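Local coordinates for lovastatin nonaketide synthase, polyketide synthase component (Aspergillus terreus, PDB 7CPX), which builds the nonaketide backbone of lovastatin as an iterative, multidomain polyketide synthase, condensing malonyl units and tailoring the chain by methylation, ketoreduction and dehydration, at residues 1693-1705 against 1733-1745. The protein carries 2 engineered substitutions. Residues are numbered along the deposited sequence; the frame is centred on the assembly and turned at random.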
# COMPACT_ATOMS: atom_id res chain seq x y z
N MET A 1693 51.43 -63.14 -28.17
CA MET A 1693 51.35 -62.72 -29.56
C MET A 1693 52.45 -61.72 -29.85
O MET A 1693 52.42 -60.59 -29.34
CB MET A 1693 49.97 -62.12 -29.84
CG MET A 1693 48.81 -62.95 -29.32
SD MET A 1693 48.67 -64.55 -30.14
CE MET A 1693 48.23 -64.03 -31.80
N LEU A 1694 53.42 -62.13 -30.65
CA LEU A 1694 54.45 -61.24 -31.18
C LEU A 1694 54.11 -60.72 -32.56
O LEU A 1694 54.95 -60.11 -33.22
CB LEU A 1694 55.80 -61.97 -31.22
CG LEU A 1694 56.54 -62.13 -29.88
CD1 LEU A 1694 55.67 -62.82 -28.85
CD2 LEU A 1694 57.84 -62.89 -30.09
N THR A 1695 52.88 -60.96 -33.03
CA THR A 1695 52.50 -60.57 -34.38
C THR A 1695 52.63 -59.07 -34.58
O THR A 1695 53.10 -58.61 -35.63
CB THR A 1695 51.07 -61.02 -34.68
OG1 THR A 1695 50.17 -60.42 -33.73
CG2 THR A 1695 50.96 -62.53 -34.59
N GLU A 1696 52.23 -58.28 -33.58
CA GLU A 1696 52.31 -56.83 -33.72
C GLU A 1696 53.75 -56.36 -33.87
O GLU A 1696 54.00 -55.35 -34.55
CB GLU A 1696 51.67 -56.15 -32.51
CG GLU A 1696 50.34 -56.76 -32.10
CD GLU A 1696 49.45 -57.07 -33.29
OE1 GLU A 1696 49.43 -56.27 -34.25
OE2 GLU A 1696 48.78 -58.12 -33.26
N LEU A 1697 54.71 -57.07 -33.27
CA LEU A 1697 56.11 -56.81 -33.58
C LEU A 1697 56.40 -57.12 -35.04
O LEU A 1697 57.17 -56.40 -35.69
CB LEU A 1697 57.01 -57.64 -32.66
CG LEU A 1697 56.67 -57.61 -31.17
CD1 LEU A 1697 57.70 -58.38 -30.37
CD2 LEU A 1697 56.54 -56.18 -30.67
N ASP A 1698 55.81 -58.19 -35.56
CA ASP A 1698 55.85 -58.50 -36.98
C ASP A 1698 54.77 -57.68 -37.69
O ASP A 1698 54.24 -56.71 -37.14
CB ASP A 1698 55.65 -60.00 -37.20
CG ASP A 1698 56.62 -60.83 -36.38
OD1 ASP A 1698 57.73 -60.35 -36.09
OD2 ASP A 1698 56.26 -61.98 -36.04
N GLU A 1699 54.45 -58.04 -38.93
CA GLU A 1699 53.37 -57.38 -39.65
C GLU A 1699 52.11 -57.37 -38.79
O GLU A 1699 51.67 -58.40 -38.29
CB GLU A 1699 53.11 -58.10 -40.97
N GLU A 1700 51.53 -56.18 -38.64
CA GLU A 1700 50.39 -56.01 -37.75
C GLU A 1700 49.13 -56.62 -38.36
O GLU A 1700 49.00 -56.77 -39.58
CB GLU A 1700 50.15 -54.53 -37.45
CG GLU A 1700 51.28 -53.85 -36.70
CD GLU A 1700 52.47 -53.52 -37.58
OE1 GLU A 1700 52.45 -53.92 -38.77
OE2 GLU A 1700 53.41 -52.87 -37.10
N LEU A 1701 48.19 -56.97 -37.48
CA LEU A 1701 46.91 -57.50 -37.95
C LEU A 1701 46.16 -56.45 -38.76
O LEU A 1701 45.60 -56.75 -39.82
CB LEU A 1701 46.06 -57.95 -36.77
CG LEU A 1701 46.75 -58.70 -35.63
CD1 LEU A 1701 45.73 -59.21 -34.64
CD2 LEU A 1701 47.61 -59.84 -36.16
N PHE A 1702 46.15 -55.21 -38.28
CA PHE A 1702 45.37 -54.15 -38.89
C PHE A 1702 46.02 -53.56 -40.14
O PHE A 1702 45.41 -52.73 -40.81
CB PHE A 1702 45.10 -53.05 -37.86
CG PHE A 1702 44.02 -53.42 -36.89
CD1 PHE A 1702 44.22 -54.40 -35.94
CD2 PHE A 1702 42.79 -52.79 -36.94
CE1 PHE A 1702 43.22 -54.75 -35.06
CE2 PHE A 1702 41.79 -53.13 -36.06
CZ PHE A 1702 42.00 -54.11 -35.11
N ALA A 1703 47.24 -53.98 -40.46
CA ALA A 1703 47.83 -53.67 -41.75
C ALA A 1703 47.51 -54.73 -42.80
O ALA A 1703 47.67 -54.46 -44.00
CB ALA A 1703 49.35 -53.53 -41.62
N GLY A 1704 47.07 -55.92 -42.39
CA GLY A 1704 46.81 -57.00 -43.31
C GLY A 1704 45.54 -57.78 -43.02
O GLY A 1704 45.50 -59.00 -43.26
N LEU A 1705 44.50 -57.12 -42.52
CA LEU A 1705 43.26 -57.82 -42.19
C LEU A 1705 42.66 -58.51 -43.40
O LEU A 1705 41.91 -59.48 -43.24
CB LEU A 1705 42.24 -56.85 -41.60
CG LEU A 1705 42.63 -56.17 -40.29
CD1 LEU A 1705 41.62 -55.10 -39.92
CD2 LEU A 1705 42.77 -57.19 -39.17
N GLN A 1733 54.91 -45.13 -32.69
CA GLN A 1733 55.57 -45.46 -33.95
C GLN A 1733 54.77 -46.39 -34.86
O GLN A 1733 55.01 -46.37 -36.07
CB GLN A 1733 56.93 -46.11 -33.68
CG GLN A 1733 57.87 -45.25 -32.85
CD GLN A 1733 58.25 -43.96 -33.54
OE1 GLN A 1733 57.97 -43.77 -34.72
NE2 GLN A 1733 58.89 -43.06 -32.80
N HIS A 1734 53.84 -47.19 -34.33
CA HIS A 1734 53.11 -48.18 -35.12
C HIS A 1734 51.63 -48.07 -34.80
O HIS A 1734 51.10 -48.81 -33.96
CB HIS A 1734 53.64 -49.59 -34.85
CG HIS A 1734 55.04 -49.81 -35.32
ND1 HIS A 1734 55.34 -50.47 -36.49
CD2 HIS A 1734 56.23 -49.44 -34.78
CE1 HIS A 1734 56.65 -50.51 -36.65
NE2 HIS A 1734 57.21 -49.89 -35.62
N PRO A 1735 50.91 -47.16 -35.46
CA PRO A 1735 49.47 -47.01 -35.19
C PRO A 1735 48.67 -48.27 -35.45
O PRO A 1735 47.61 -48.44 -34.84
CB PRO A 1735 49.06 -45.87 -36.12
CG PRO A 1735 50.31 -45.09 -36.34
CD PRO A 1735 51.42 -46.10 -36.35
N HIS A 1736 49.11 -49.15 -36.35
CA HIS A 1736 48.40 -50.41 -36.56
C HIS A 1736 48.44 -51.27 -35.30
O HIS A 1736 47.44 -51.90 -34.92
CB HIS A 1736 48.99 -51.16 -37.75
CG HIS A 1736 49.13 -50.32 -38.98
ND1 HIS A 1736 50.10 -49.35 -39.11
CD2 HIS A 1736 48.43 -50.31 -40.14
CE1 HIS A 1736 49.99 -48.77 -40.30
NE2 HIS A 1736 48.98 -49.34 -40.94
N GLN A 1737 49.61 -51.33 -34.66
CA GLN A 1737 49.71 -52.02 -33.38
C GLN A 1737 48.76 -51.41 -32.36
O GLN A 1737 48.20 -52.13 -31.53
CB GLN A 1737 51.15 -51.97 -32.88
CG GLN A 1737 52.16 -52.56 -33.84
CD GLN A 1737 53.59 -52.44 -33.34
OE1 GLN A 1737 53.83 -52.03 -32.20
NE2 GLN A 1737 54.55 -52.79 -34.18
N ALA A 1738 48.56 -50.09 -32.41
CA ALA A 1738 47.63 -49.45 -31.49
C ALA A 1738 46.18 -49.79 -31.83
O ALA A 1738 45.34 -49.88 -30.94
CB ALA A 1738 47.83 -47.95 -31.49
N SER A 1739 45.88 -49.96 -33.12
CA SER A 1739 44.55 -50.43 -33.49
C SER A 1739 44.30 -51.82 -32.93
O SER A 1739 43.21 -52.12 -32.43
CB SER A 1739 44.40 -50.45 -35.01
OG SER A 1739 45.09 -49.36 -35.60
N THR A 1740 45.32 -52.68 -33.00
CA THR A 1740 45.22 -53.98 -32.35
C THR A 1740 45.02 -53.82 -30.85
O THR A 1740 44.20 -54.53 -30.25
CB THR A 1740 46.47 -54.81 -32.64
OG1 THR A 1740 46.75 -54.79 -34.04
CG2 THR A 1740 46.26 -56.25 -32.18
N ILE A 1741 45.75 -52.89 -30.24
CA ILE A 1741 45.60 -52.66 -28.80
C ILE A 1741 44.17 -52.27 -28.47
O ILE A 1741 43.61 -52.74 -27.48
CB ILE A 1741 46.60 -51.59 -28.33
CG1 ILE A 1741 48.02 -52.16 -28.34
CG2 ILE A 1741 46.23 -51.10 -26.94
CD1 ILE A 1741 49.10 -51.13 -28.11
N GLY A 1742 43.57 -51.41 -29.29
CA GLY A 1742 42.19 -51.01 -29.04
C GLY A 1742 41.21 -52.15 -29.23
O GLY A 1742 40.26 -52.31 -28.45
N MET A 1743 41.41 -52.95 -30.28
CA MET A 1743 40.56 -54.12 -30.49
C MET A 1743 40.61 -55.04 -29.28
O MET A 1743 39.58 -55.51 -28.79
CB MET A 1743 41.00 -54.87 -31.74
CG MET A 1743 40.15 -56.09 -32.08
SD MET A 1743 40.89 -57.10 -33.38
CE MET A 1743 42.37 -57.68 -32.56
N LEU A 1744 41.81 -55.28 -28.76
CA LEU A 1744 41.97 -56.15 -27.60
C LEU A 1744 41.43 -55.50 -26.34
O LEU A 1744 40.92 -56.19 -25.44
CB LEU A 1744 43.44 -56.50 -27.43
CG LEU A 1744 44.06 -57.04 -28.72
CD1 LEU A 1744 45.58 -57.02 -28.64
CD2 LEU A 1744 43.53 -58.42 -29.02
N ARG A 1745 41.52 -54.18 -26.25
CA ARG A 1745 40.94 -53.45 -25.13
C ARG A 1745 39.44 -53.64 -25.08
O ARG A 1745 38.86 -53.84 -24.01
CB ARG A 1745 41.30 -51.97 -25.28
CG ARG A 1745 40.80 -51.05 -24.20
CD ARG A 1745 41.37 -49.66 -24.40
NE ARG A 1745 42.83 -49.65 -24.35
CZ ARG A 1745 43.58 -48.60 -24.64
NH1 ARG A 1745 43.05 -47.45 -25.02
NH2 ARG A 1745 44.90 -48.70 -24.56
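The Phe-1702 ring lies with one face against helix 1735-1750: Ser-1739 CB sits 3.7 Å from the centroid of that ring, a CH-pi contact 25° off the normal, and Thr-1740 N lies over the same face. At its edge runs Met-1743, whose SD is 4.7 Å from the Phe-1702 centroid, a Met-aromatic contact. The parallel strands and intervening helices are consistent with a Rossmann-like fold, the loop after strand 1689-1693 packing on a helix that follows the neighbouring strand, 1720-1728. Phe-1702 also touches Met-2259, Leu-2263 and Ala-2309 of the ketoreductase region, at an interface consistent with the structural (pseudo-) ketoreductase half that accompanies the catalytic one in related synthases.

Ser-1739 OG returns to Pro-1735 O (2.8 Å), one turn back, which leaves CB against the ring. Met-1743 has CG anti to the backbone N (chi1 -178°), and a bend at chi3 brings CE to the ring edge, while its CB reaches Phe-1702 CZ (3.6 Å). Thr-1740 CG2 packs on Glu-1696 CD (3.5 Å), with OG1 near OE1. Farther along, Phe-1702 O meets the His-1736 imidazole at its edge. The Gln-1737 amide nitrogen lies above one face of the His-1734 ring, near its rim. Gln-1737 NE2 reaches Glu-1700 OE2 at 3.1 Å on the anti side, tilted 24° out of the carboxylate plane, and N-cap residue His-1734 adds a weak, bent hydrogen bond to OE2 from ND1.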